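Long-range contacts in S-adenosylmethionine:tRNA ribosyltransferase-isomerase (Thermus thermophilus, PDB 1WDI), which probably transfers and isomerizes the ribose of S-adenosylmethionine onto the 7-aminomethyl group of preQ1 in tRNA, giving epoxyqueuosine: residues V21-L29 and G186-L194; S63-L71 and K79-E87. One frame throughout, in Å; residues are numbered along the deposited sequence.

Contact 1 (V21-L29 and G186-L194); sequences VEPRDMARL and GLHFTPELL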
ATOM      1  N   VAL A  21      12.196  -9.655  10.192  1.00 33.48           N
ATOM      2  CA  VAL A  21      13.524 -10.250  10.180  1.00 34.09           C
ATOM      3  C   VAL A  21      14.540  -9.212   9.708  1.00 33.40           C
ATOM      4  O   VAL A  21      14.191  -8.273   8.995  1.00 31.40           O
ATOM      5  CB  VAL A  21      13.557 -11.487   9.234  1.00 35.27           C
ATOM      6  CG1 VAL A  21      14.991 -11.927   8.971  1.00 37.98           C
ATOM      7  CG2 VAL A  21      12.772 -12.632   9.862  1.00 35.47           C
ATOM      8  N   GLU A  22      15.791  -9.380  10.125  1.00 33.44           N
ATOM      9  CA  GLU A  22      16.872  -8.474   9.742  1.00 33.67           C
ATOM     10  C   GLU A  22      18.057  -9.316   9.284  1.00 32.46           C
ATOM     11  O   GLU A  22      18.468 -10.236   9.986  1.00 33.10           O
ATOM     12  CB  GLU A  22      17.311  -7.615  10.934  1.00 36.50           C
ATOM     13  CG  GLU A  22      16.330  -6.534  11.362  1.00 39.69           C
ATOM     14  CD  GLU A  22      16.126  -5.474  10.295  1.00 41.98           C
ATOM     15  OE1 GLU A  22      17.117  -5.090   9.634  1.00 42.78           O
ATOM     16  OE2 GLU A  22      14.975  -5.018  10.127  1.00 43.09           O
ATOM     17  N   PRO A  23      18.604  -9.031   8.088  1.00 31.45           N
ATOM     18  CA  PRO A  23      18.150  -7.974   7.177  1.00 29.63           C
ATOM     19  C   PRO A  23      16.749  -8.322   6.685  1.00 28.37           C
ATOM     20  O   PRO A  23      16.334  -9.482   6.757  1.00 26.40           O
ATOM     21  CB  PRO A  23      19.186  -8.012   6.059  1.00 30.17           C
ATOM     22  CG  PRO A  23      20.416  -8.523   6.753  1.00 32.24           C
ATOM     23  CD  PRO A  23      19.852  -9.634   7.597  1.00 32.09           C
ATOM     24  N   ARG A  24      16.030  -7.325   6.181  1.00 26.44           N
ATOM     25  CA  ARG A  24      14.666  -7.539   5.722  1.00 27.12           C
ATOM     26  C   ARG A  24      14.538  -8.537   4.575  1.00 26.44           C
ATOM     27  O   ARG A  24      13.543  -9.259   4.495  1.00 26.15           O
ATOM     28  CB  ARG A  24      14.029  -6.197   5.334  1.00 26.20           C
ATOM     29  CG  ARG A  24      13.994  -5.189   6.489  1.00 30.66           C
ATOM     30  CD  ARG A  24      13.162  -3.951   6.160  1.00 33.26           C
ATOM     31  NE  ARG A  24      13.711  -3.169   5.052  1.00 36.54           N
ATOM     32  CZ  ARG A  24      14.760  -2.356   5.149  1.00 39.01           C
ATOM     33  NH1 ARG A  24      15.387  -2.204   6.308  1.00 41.29           N
ATOM     34  NH2 ARG A  24      15.185  -1.690   4.083  1.00 39.36           N
ATOM     35  N   ASP A  25      15.536  -8.587   3.696  1.00 23.87           N
ATOM     36  CA  ASP A  25      15.484  -9.501   2.564  1.00 24.33           C
ATOM     37  C   ASP A  25      15.871 -10.939   2.904  1.00 24.27           C
ATOM     38  O   ASP A  25      16.092 -11.754   2.008  1.00 22.53           O
ATOM     39  CB  ASP A  25      16.342  -8.986   1.402  1.00 24.41           C
ATOM     40  CG  ASP A  25      17.807  -8.828   1.774  1.00 25.97           C
ATOM     41  OD1 ASP A  25      18.181  -9.139   2.921  1.00 22.18           O
ATOM     42  OD2 ASP A  25      18.585  -8.386   0.903  1.00 29.19           O
ATOM     43  N   MET A  26      15.958 -11.248   4.195  1.00 24.16           N
ATOM     44  CA  MET A  26      16.268 -12.610   4.612  1.00 24.00           C
ATOM     45  C   MET A  26      14.950 -13.307   4.941  1.00 21.55           C
ATOM     46  O   MET A  26      14.922 -14.488   5.285  1.00 21.19           O
ATOM     47  CB  MET A  26      17.216 -12.628   5.813  1.00 26.74           C
ATOM     48  CG  MET A  26      18.693 -12.444   5.440  1.00 31.48           C
ATOM     49  SD  MET A  26      19.333 -13.713   4.298  1.00 37.58           S
ATOM     50  CE  MET A  26      19.588 -15.104   5.440  1.00 34.78           C
ATOM     51  N   ALA A  27      13.854 -12.562   4.829  1.00 19.59           N
ATOM     52  CA  ALA A  27      12.530 -13.134   5.048  1.00 17.32           C
ATOM     53  C   ALA A  27      12.378 -14.229   3.993  1.00 19.03           C
ATOM     54  O   ALA A  27      12.951 -14.133   2.907  1.00 18.88           O
ATOM     55  CB  ALA A  27      11.460 -12.070   4.848  1.00 18.67           C
ATOM     56  N   ARG A  28      11.612 -15.270   4.291  1.00 20.22           N
ATOM     57  CA  ARG A  28      11.438 -16.341   3.319  1.00 20.43           C
ATOM     58  C   ARG A  28      10.589 -15.891   2.131  1.00 21.41           C
ATOM     59  O   ARG A  28       9.800 -14.950   2.236  1.00 21.42           O
ATOM     60  CB  ARG A  28      10.810 -17.566   3.990  1.00 20.77           C
ATOM     61  CG  ARG A  28      11.674 -18.146   5.112  1.00 22.24           C
ATOM     62  CD  ARG A  28      11.031 -19.367   5.740  1.00 21.07           C
ATOM     63  NE  ARG A  28      10.881 -20.446   4.769  1.00 21.31           N
ATOM     64  CZ  ARG A  28      10.325 -21.621   5.040  1.00 22.91           C
ATOM     65  NH1 ARG A  28       9.864 -21.873   6.258  1.00 22.69           N
ATOM     66  NH2 ARG A  28      10.220 -22.537   4.089  1.00 22.35           N
ATOM     67  N   LEU A  29      10.773 -16.558   0.996  1.00 20.16           N
ATOM     68  CA  LEU A  29      10.026 -16.240  -0.210  1.00 19.86           C
ATOM     69  C   LEU A  29       9.532 -17.526  -0.856  1.00 19.09           C
ATOM     70  O   LEU A  29      10.332 -18.381  -1.248  1.00 16.96           O
ATOM     71  CB  LEU A  29      10.909 -15.478  -1.211  1.00 18.88           C
ATOM     72  CG  LEU A  29      10.312 -15.247  -2.603  1.00 18.13           C
ATOM     73  CD1 LEU A  29       9.111 -14.295  -2.498  1.00 18.45           C
ATOM     74  CD2 LEU A  29      11.365 -14.670  -3.537  1.00 19.98           C
ATOM     75  N   GLY A 186       6.550  -4.114   0.175  1.00 27.29           N
ATOM     76  CA  GLY A 186       7.763  -3.392  -0.169  1.00 27.09           C
ATOM     77  C   GLY A 186       8.798  -3.329   0.941  1.00 28.15           C
ATOM     78  O   GLY A 186       9.974  -3.080   0.680  1.00 30.07           O
ATOM     79  N   LEU A 187       8.369  -3.556   2.180  1.00 28.87           N
ATOM     80  CA  LEU A 187       9.272  -3.507   3.328  1.00 29.76           C
ATOM     81  C   LEU A 187      10.378  -4.559   3.247  1.00 29.00           C
ATOM     82  O   LEU A 187      11.447  -4.386   3.836  1.00 28.28           O
ATOM     83  CB  LEU A 187       8.490  -3.706   4.628  1.00 33.61           C
ATOM     84  CG  LEU A 187       9.311  -3.649   5.928  1.00 37.72           C
ATOM     85  CD1 LEU A 187       9.631  -2.196   6.265  1.00 39.12           C
ATOM     86  CD2 LEU A 187       8.534  -4.292   7.069  1.00 38.45           C
ATOM     87  N   HIS A 188      10.117  -5.638   2.512  1.00 26.71           N
ATOM     88  CA  HIS A 188      11.074  -6.737   2.362  1.00 24.20           C
ATOM     89  C   HIS A 188      12.336  -6.387   1.587  1.00 23.08           C
ATOM     90  O   HIS A 188      13.352  -7.076   1.705  1.00 21.80           O
ATOM     91  CB  HIS A 188      10.392  -7.926   1.686  1.00 22.78           C
ATOM     92  CG  HIS A 188       9.217  -8.456   2.447  1.00 23.76           C
ATOM     93  ND1 HIS A 188       9.337  -9.024   3.697  1.00 24.62           N
ATOM     94  CD2 HIS A 188       7.901  -8.507   2.134  1.00 23.29           C
ATOM     95  CE1 HIS A 188       8.144  -9.408   4.118  1.00 25.22           C
ATOM     96  NE2 HIS A 188       7.256  -9.105   3.189  1.00 21.76           N
ATOM     97  N   PHE A 189      12.269  -5.325   0.789  1.00 23.19           N
ATOM     98  CA  PHE A 189      13.409  -4.910  -0.010  1.00 23.83           C
ATOM     99  C   PHE A 189      14.415  -4.069   0.768  1.00 25.61           C
ATOM    100  O   PHE A 189      14.054  -3.305   1.659  1.00 28.84           O
ATOM    101  CB  PHE A 189      12.953  -4.125  -1.249  1.00 22.80           C
ATOM    102  CG  PHE A 189      12.213  -4.956  -2.263  1.00 20.00           C
ATOM    103  CD1 PHE A 189      10.935  -5.440  -1.991  1.00 20.62           C
ATOM    104  CD2 PHE A 189      12.795  -5.255  -3.492  1.00 19.03           C
ATOM    105  CE1 PHE A 189      10.246  -6.209  -2.932  1.00 21.27           C
ATOM    106  CE2 PHE A 189      12.120  -6.020  -4.438  1.00 20.99           C
ATOM    107  CZ  PHE A 189      10.834  -6.500  -4.157  1.00 19.78           C
ATOM    108  N   THR A 190      15.683  -4.221   0.412  1.00 24.71           N
ATOM    109  CA  THR A 190      16.766  -3.479   1.036  1.00 23.22           C
ATOM    110  C   THR A 190      17.478  -2.735  -0.081  1.00 24.00           C
ATOM    111  O   THR A 190      17.300  -3.054  -1.257  1.00 23.24           O
ATOM    112  CB  THR A 190      17.802  -4.418   1.669  1.00 23.57           C
ATOM    113  OG1 THR A 190      18.268  -5.328   0.667  1.00 22.73           O
ATOM    114  CG2 THR A 190      17.199  -5.203   2.838  1.00 22.22           C
ATOM    115  N   PRO A 191      18.293  -1.730   0.271  1.00 24.91           N
ATOM    116  CA  PRO A 191      19.011  -0.989  -0.766  1.00 25.39           C
ATOM    117  C   PRO A 191      19.867  -1.950  -1.593  1.00 25.33           C
ATOM    118  O   PRO A 191      20.020  -1.776  -2.801  1.00 26.86           O
ATOM    119  CB  PRO A 191      19.851  -0.000   0.044  1.00 27.00           C
ATOM    120  CG  PRO A 191      18.962   0.290   1.215  1.00 26.14           C
ATOM    121  CD  PRO A 191      18.469  -1.096   1.590  1.00 24.81           C
ATOM    122  N   GLU A 192      20.412  -2.970  -0.932  1.00 26.55           N
ATOM    123  CA  GLU A 192      21.248  -3.972  -1.598  1.00 27.16           C
ATOM    124  C   GLU A 192      20.456  -4.750  -2.647  1.00 24.78           C
ATOM    125  O   GLU A 192      20.895  -4.907  -3.784  1.00 24.33           O
ATOM    126  CB  GLU A 192      21.816  -4.971  -0.583  1.00 29.62           C
ATOM    127  CG  GLU A 192      22.824  -4.415   0.419  1.00 37.23           C
ATOM    128  CD  GLU A 192      22.207  -3.472   1.433  1.00 40.27           C
ATOM    129  OE1 GLU A 192      21.061  -3.722   1.866  1.00 39.10           O
ATOM    130  OE2 GLU A 192      22.879  -2.485   1.809  1.00 42.87           O
ATOM    131  N   LEU A 193      19.290  -5.253  -2.256  1.00 24.96           N
ATOM    132  CA  LEU A 193      18.454  -6.011  -3.179  1.00 24.37           C
ATOM    133  C   LEU A 193      18.072  -5.141  -4.365  1.00 22.18           C
ATOM    134  O   LEU A 193      18.126  -5.579  -5.513  1.00 21.90           O
ATOM    135  CB  LEU A 193      17.189  -6.505  -2.472  1.00 23.97           C
ATOM    136  CG  LEU A 193      16.144  -7.192  -3.356  1.00 24.01           C
ATOM    137  CD1 LEU A 193      16.808  -8.288  -4.185  1.00 21.48           C
ATOM    138  CD2 LEU A 193      15.033  -7.765  -2.472  1.00 23.58           C
ATOM    139  N   LEU A 194      17.683  -3.906  -4.085  1.00 22.05           N
ATOM    140  CA  LEU A 194      17.311  -2.994  -5.154  1.00 24.90           C
ATOM    141  C   LEU A 194      18.482  -2.805  -6.120  1.00 23.75           C
ATOM    142  O   LEU A 194      18.307  -2.880  -7.332  1.00 24.78           O
ATOM    143  CB  LEU A 194      16.858  -1.644  -4.573  1.00 23.59           C
ATOM    144  CG  LEU A 194      15.494  -1.671  -3.860  1.00 27.10           C
ATOM    145  CD1 LEU A 194      15.178  -0.301  -3.250  1.00 25.57           C
ATOM    146  CD2 LEU A 194      14.405  -2.067  -4.868  1.00 25.72           C
TER
HETATM  147  O   HOH W   1      11.204  -8.824   5.692  1.00 32.25           O

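Contact 2 (S63-L71 and K79-E87); sequences SKVIPARLL and KVEILLVRE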
ATOM      1  N   SER A  63       4.205   5.694  -0.580  1.00 36.02           N
ATOM      2  CA  SER A  63       3.176   6.542   0.003  1.00 39.55           C
ATOM      3  C   SER A  63       3.574   8.008   0.041  1.00 40.10           C
ATOM      4  O   SER A  63       4.703   8.350   0.390  1.00 40.23           O
ATOM      5  CB  SER A  63       2.846   6.067   1.421  1.00 40.07           C
ATOM      6  OG  SER A  63       2.231   4.791   1.399  1.00 44.39           O
ATOM      7  N   LYS A  64       2.635   8.868  -0.336  1.00 40.84           N
ATOM      8  CA  LYS A  64       2.858  10.307  -0.323  1.00 42.45           C
ATOM      9  C   LYS A  64       1.778  10.911   0.562  1.00 42.97           C
ATOM     10  O   LYS A  64       0.582  10.707   0.333  1.00 41.05           O
ATOM     11  CB  LYS A  64       2.758  10.885  -1.733  1.00 45.01           C
ATOM     12  CG  LYS A  64       2.926  12.393  -1.804  1.00 49.46           C
ATOM     13  CD  LYS A  64       2.720  12.895  -3.225  1.00 52.01           C
ATOM     14  CE  LYS A  64       2.861  14.405  -3.314  1.00 53.91           C
ATOM     15  NZ  LYS A  64       2.671  14.888  -4.713  1.00 53.30           N
ATOM     16  N   VAL A  65       2.204  11.646   1.582  1.00 43.19           N
ATOM     17  CA  VAL A  65       1.263  12.257   2.501  1.00 44.12           C
ATOM     18  C   VAL A  65       0.626  13.508   1.918  1.00 44.87           C
ATOM     19  O   VAL A  65       1.300  14.347   1.318  1.00 44.73           O
ATOM     20  CB  VAL A  65       1.947  12.621   3.840  1.00 44.75           C
ATOM     21  CG1 VAL A  65       0.948  13.286   4.777  1.00 44.06           C
ATOM     22  CG2 VAL A  65       2.519  11.365   4.485  1.00 45.01           C
ATOM     23  N   ILE A  66      -0.685  13.612   2.086  1.00 45.46           N
ATOM     24  CA  ILE A  66      -1.435  14.768   1.620  1.00 48.21           C
ATOM     25  C   ILE A  66      -1.965  15.479   2.864  1.00 48.69           C
ATOM     26  O   ILE A  66      -2.938  15.037   3.473  1.00 48.20           O
ATOM     27  CB  ILE A  66      -2.614  14.349   0.714  1.00 49.18           C
ATOM     28  CG1 ILE A  66      -2.075  13.770  -0.599  1.00 49.68           C
ATOM     29  CG2 ILE A  66      -3.521  15.546   0.440  1.00 48.39           C
ATOM     30  CD1 ILE A  66      -3.150  13.392  -1.593  1.00 50.17           C
ATOM     31  N   PRO A  67      -1.306  16.578   3.270  1.00 50.15           N
ATOM     32  CA  PRO A  67      -1.691  17.368   4.445  1.00 50.96           C
ATOM     33  C   PRO A  67      -3.116  17.909   4.370  1.00 52.06           C
ATOM     34  O   PRO A  67      -3.746  17.882   3.315  1.00 51.72           O
ATOM     35  CB  PRO A  67      -0.655  18.489   4.460  1.00 50.82           C
ATOM     36  CG  PRO A  67       0.550  17.838   3.862  1.00 52.04           C
ATOM     37  CD  PRO A  67      -0.048  17.086   2.695  1.00 50.41           C
ATOM     38  N   ALA A  68      -3.612  18.408   5.498  1.00 54.58           N
ATOM     39  CA  ALA A  68      -4.961  18.957   5.567  1.00 55.72           C
ATOM     40  C   ALA A  68      -4.941  20.456   5.843  1.00 56.25           C
ATOM     41  O   ALA A  68      -4.279  20.920   6.769  1.00 55.62           O
ATOM     42  CB  ALA A  68      -5.757  18.244   6.647  1.00 55.98           C
ATOM     43  N   ARG A  69      -5.674  21.207   5.027  1.00 57.71           N
ATOM     44  CA  ARG A  69      -5.762  22.655   5.173  1.00 58.91           C
ATOM     45  C   ARG A  69      -6.815  22.961   6.232  1.00 58.29           C
ATOM     46  O   ARG A  69      -8.012  22.814   5.987  1.00 58.02           O
ATOM     47  CB  ARG A  69      -6.173  23.291   3.843  1.00 60.29           C
ATOM     48  CG  ARG A  69      -6.044  24.804   3.793  1.00 63.19           C
ATOM     49  CD  ARG A  69      -4.584  25.235   3.825  1.00 65.56           C
ATOM     50  NE  ARG A  69      -4.424  26.650   3.500  1.00 67.35           N
ATOM     51  CZ  ARG A  69      -3.252  27.263   3.383  1.00 68.17           C
ATOM     52  NH1 ARG A  69      -2.126  26.584   3.565  1.00 68.65           N
ATOM     53  NH2 ARG A  69      -3.202  28.553   3.077  1.00 68.74           N
ATOM     54  N   LEU A  70      -6.369  23.376   7.412  1.00 58.06           N
ATOM     55  CA  LEU A  70      -7.296  23.686   8.493  1.00 57.12           C
ATOM     56  C   LEU A  70      -7.210  25.141   8.935  1.00 56.85           C
ATOM     57  O   LEU A  70      -6.132  25.735   8.959  1.00 56.16           O
ATOM     58  CB  LEU A  70      -7.038  22.764   9.687  1.00 57.00           C
ATOM     59  CG  LEU A  70      -7.216  21.262   9.442  1.00 56.02           C
ATOM     60  CD1 LEU A  70      -6.940  20.503  10.730  1.00 54.25           C
ATOM     61  CD2 LEU A  70      -8.628  20.979   8.951  1.00 55.85           C
ATOM     62  N   LEU A  71      -8.360  25.709   9.278  1.00 56.71           N
ATOM     63  CA  LEU A  71      -8.433  27.091   9.733  1.00 57.00           C
ATOM     64  C   LEU A  71      -8.900  27.118  11.183  1.00 56.64           C
ATOM     65  O   LEU A  71      -9.962  26.586  11.514  1.00 55.74           O
ATOM     66  CB  LEU A  71      -9.401  27.899   8.856  1.00 57.36           C
ATOM     67  CG  LEU A  71     -10.876  27.482   8.802  1.00 57.97           C
ATOM     68  CD1 LEU A  71     -11.666  28.534   8.040  1.00 58.49           C
ATOM     69  CD2 LEU A  71     -11.021  26.120   8.134  1.00 59.23           C
ATOM     70  N   LYS A  79      -6.137  34.459  14.313  1.00 72.64           N
ATOM     71  CA  LYS A  79      -6.240  33.415  13.295  1.00 73.13           C
ATOM     72  C   LYS A  79      -4.960  32.586  13.265  1.00 73.80           C
ATOM     73  O   LYS A  79      -3.900  33.055  13.677  1.00 74.04           O
ATOM     74  CB  LYS A  79      -6.462  34.038  11.914  1.00 72.62           C
ATOM     75  CG  LYS A  79      -7.780  34.774  11.747  1.00 72.92           C
ATOM     76  CD  LYS A  79      -8.958  33.817  11.812  1.00 72.64           C
ATOM     77  CE  LYS A  79     -10.270  34.540  11.563  1.00 72.30           C
ATOM     78  NZ  LYS A  79     -11.431  33.611  11.618  1.00 72.59           N
ATOM     79  N   VAL A  80      -5.063  31.355  12.772  1.00 74.32           N
ATOM     80  CA  VAL A  80      -3.907  30.472  12.686  1.00 75.01           C
ATOM     81  C   VAL A  80      -4.168  29.270  11.783  1.00 75.76           C
ATOM     82  O   VAL A  80      -5.096  28.494  12.013  1.00 76.03           O
ATOM     83  CB  VAL A  80      -3.487  29.959  14.081  1.00 74.86           C
ATOM     84  CG1 VAL A  80      -4.658  29.273  14.759  1.00 75.12           C
ATOM     85  CG2 VAL A  80      -2.312  29.002  13.947  1.00 74.85           C
ATOM     86  N   GLU A  81      -3.343  29.125  10.751  1.00 76.09           N
ATOM     87  CA  GLU A  81      -3.480  28.015   9.819  1.00 76.40           C
ATOM     88  C   GLU A  81      -2.957  26.736  10.452  1.00 75.98           C
ATOM     89  O   GLU A  81      -2.048  26.772  11.283  1.00 75.96           O
ATOM     90  CB  GLU A  81      -2.707  28.300   8.530  1.00 77.79           C
ATOM     91  CG  GLU A  81      -3.283  29.430   7.692  1.00 79.54           C
ATOM     92  CD  GLU A  81      -2.515  29.648   6.403  1.00 80.78           C
ATOM     93  OE1 GLU A  81      -2.353  28.674   5.636  1.00 81.03           O
ATOM     94  OE2 GLU A  81      -2.076  30.791   6.154  1.00 81.53           O
ATOM     95  N   ILE A  82      -3.536  25.608  10.062  1.00 75.53           N
ATOM     96  CA  ILE A  82      -3.114  24.320  10.591  1.00 75.75           C
ATOM     97  C   ILE A  82      -3.011  23.274   9.490  1.00 75.98           C
ATOM     98  O   ILE A  82      -4.021  22.750   9.022  1.00 75.16           O
ATOM     99  CB  ILE A  82      -4.094  23.797  11.662  1.00 75.62           C
ATOM    100  CG1 ILE A  82      -4.154  24.775  12.839  1.00 75.37           C
ATOM    101  CG2 ILE A  82      -3.650  22.417  12.137  1.00 75.15           C
ATOM    102  CD1 ILE A  82      -5.094  24.343  13.948  1.00 74.31           C
ATOM    103  N   LEU A  83      -1.783  22.982   9.076  1.00 76.76           N
ATOM    104  CA  LEU A  83      -1.547  21.981   8.046  1.00 77.63           C
ATOM    105  C   LEU A  83      -1.334  20.631   8.709  1.00 77.98           C
ATOM    106  O   LEU A  83      -0.205  20.248   9.014  1.00 78.03           O
ATOM    107  CB  LEU A  83      -0.319  22.345   7.210  1.00 77.99           C
ATOM    108  CG  LEU A  83      -0.490  23.505   6.227  1.00 77.90           C
ATOM    109  CD1 LEU A  83       0.835  23.793   5.539  1.00 78.05           C
ATOM    110  CD2 LEU A  83      -1.561  23.150   5.203  1.00 77.67           C
ATOM    111  N   LEU A  84      -2.431  19.920   8.944  1.00 78.86           N
ATOM    112  CA  LEU A  84      -2.376  18.609   9.572  1.00 80.43           C
ATOM    113  C   LEU A  84      -1.673  17.652   8.612  1.00 82.10           C
ATOM    114  O   LEU A  84      -2.191  17.356   7.535  1.00 82.01           O
ATOM    115  CB  LEU A  84      -3.795  18.119   9.869  1.00 79.31           C
ATOM    116  CG  LEU A  84      -3.950  16.953  10.844  1.00 78.89           C
ATOM    117  CD1 LEU A  84      -3.410  17.356  12.207  1.00 78.57           C
ATOM    118  CD2 LEU A  84      -5.415  16.563  10.948  1.00 78.75           C
ATOM    119  N   VAL A  85      -0.496  17.172   9.003  1.00 84.15           N
ATOM    120  CA  VAL A  85       0.271  16.269   8.152  1.00 86.31           C
ATOM    121  C   VAL A  85       0.075  14.781   8.432  1.00 88.15           C
ATOM    122  O   VAL A  85      -0.361  14.039   7.552  1.00 88.05           O
ATOM    123  CB  VAL A  85       1.784  16.591   8.219  1.00 86.22           C
ATOM    124  CG1 VAL A  85       2.037  17.993   7.691  1.00 86.17           C
ATOM    125  CG2 VAL A  85       2.286  16.470   9.644  1.00 86.01           C
ATOM    126  N   ARG A  86       0.391  14.340   9.645  1.00 90.56           N
ATOM    127  CA  ARG A  86       0.249  12.926   9.977  1.00 93.24           C
ATOM    128  C   ARG A  86       0.242  12.673  11.484  1.00 94.63           C
ATOM    129  O   ARG A  86       0.268  13.611  12.282  1.00 94.69           O
ATOM    130  CB  ARG A  86       1.388  12.134   9.325  1.00 94.17           C
ATOM    131  CG  ARG A  86       1.189  10.627   9.297  1.00 95.65           C
ATOM    132  CD  ARG A  86      -0.010  10.241   8.445  1.00 96.68           C
ATOM    133  NE  ARG A  86      -0.165   8.793   8.345  1.00 97.58           N
ATOM    134  CZ  ARG A  86      -1.124   8.189   7.649  1.00 97.77           C
ATOM    135  NH1 ARG A  86      -2.019   8.910   6.988  1.00 98.15           N
ATOM    136  NH2 ARG A  86      -1.187   6.866   7.613  1.00 98.10           N
ATOM    137  N   GLU A  87       0.206  11.395  11.856  1.00 96.38           N
ATOM    138  CA  GLU A  87       0.193  10.964  13.252  1.00 97.88           C
ATOM    139  C   GLU A  87      -1.173  11.188  13.890  1.00 98.28           C
ATOM    140  O   GLU A  87      -1.378  12.156  14.623  1.00 98.63           O
ATOM    141  CB  GLU A  87       1.273  11.704  14.052  1.00 98.54           C
ATOM    142  CG  GLU A  87       1.389  11.264  15.508  1.00 99.79           C
ATOM    143  CD  GLU A  87       1.800   9.809  15.653  1.00100.39           C
ATOM    144  OE1 GLU A  87       2.892   9.445  15.167  1.00100.57           O
ATOM    145  OE2 GLU A  87       1.030   9.029  16.256  1.00100.40           O
TER

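Contact 1 (V21-L29 and G186-L194)
Arg24 reaches across to the 3-10 turn and loop that lead into helix 191-199 and meets their backbone carbonyls. Arg24 NE lies 2.8 Å from Leu187 O, which sits at the edge of the guanidinium, in its plane. This bond is weak because its angle is poor. Arg24 NH2 makes the better bond, 3.1 Å to Phe189 O, on a lone pair in the carbonyl plane. The side chain bends at CG-CD (chi3 -64°), which turns the guanidinium along the loop past both carbonyls. Its aliphatic part also packs on the segment: Arg24 CD is 3.9 Å from Leu187 CG, the two side chains crossing at about a right angle. Thr190 CG2 lies over one face of the guanidinium, toward its rim.

Asp25 and Thr190 also cross at about a right angle. Thr190 OG1 donates to Asp25 OD2 at 3.1 Å, approaching from above the carboxylate plane, 67° out of it. Thr190 OG1 also accepts from Leu193 N at 3.1 Å, and this bond is nearly straight (166°). Thr190 is therefore the N-cap of the helix, and Asp25 helps to fix the rotation of its hydroxyl.

A water joins the segments on the other flank, 2.7 Å from Arg24 O and 2.7 Å from His188 ND1. The contact ties the lead-in of strand 28-32 to the start of helix 191-199, and His188 NE2 reaches on to Asn300, at the end of strand 296-300. Replacing Arg24 by an alanine would probably leave the carbonyls of Leu187 and Phe189 without these donors and remove the guanidinium beside the Thr190 methyl.

The arginine thus brings N-H donors to two carbonyls, while the carboxylate of the buried Asp25 accepts a hydrogen bond from the capping hydroxyl.

Contact 2 (S63-L71 and K79-E87)
Ala68 and Leu84 face each other as a hydrogen-bonded antiparallel pair, and two residues further on Leu70 and Ile82 do the same. Ala68 N is 2.7 Å from Leu84 O, and Ile82 N is 2.8 Å from Leu70 O; each pair is completed by the return bond. The short strands 68-71 and 79-84 run at 158° to each other. Between the two pairs, the CA of Leu83 makes a CA-H...O contact with Ala68 O.

The bumps on one face belong to Ala68, Leu70, Ile82 and Leu84. Ala68 CB is 3.8 Å from Leu84 CB; having only a methyl, the alanine leaves the leucine branch standing higher than itself. Leu70 and Ile82 likewise meet at their bases, CB to CB at 3.7 Å. The branch of Leu70 leans diagonally across the strand: with CG anti to the carbonyl carbon (chi1 -61°), Leu70 CD1 lies in the hollow between Ile82 CG2 and Leu84 CB, 4.0 Å from the latter.

The other face carries Arg69, Leu71, Glu81 and Leu83. Arg69 CD lies 3.9 Å from Leu83 CD2, a methyl that ends near the plane of the guanidinium at its edge. A bend at chi2 (68°) brings the arginine chain alongside this leucine. Glu81 OE1 comes over one guanidinium face and forms a salt bridge, though the place of this oxygen is uncertain.

Toward the open end, Pro67 CG rests 4.1 Å from Val85 CG1, and a methyl of Val65 touches Val85 O. Beyond, Val65 also packs on Val211. The whole is a beta hairpin, in which the later part of the long, broken strand 57-73 pairs with strand 79-84 in regular antiparallel register.

In the fold
Contact 1 and contact 2 do not touch. Their centres are about 32 Å apart and their nearest atoms about 10 Å. Along the chain, contact 2 is nested in the loop closed by contact 1. Both reach the same mixed sheet. Strand 28-32, at contact 1, pairs with strand 341-344, which leads through 296-300 and 253-256 to strand 57-73. That long strand carries the first segment of contact 2 outward to the hairpin. Contact 1 is a buried join, its centre about 17 Å from the centre of the chain; contact 2 is a surface join, its centre about 21 Å from that point. Neither can be assigned to the S-adenosylmethionine or tRNA site from its geometry.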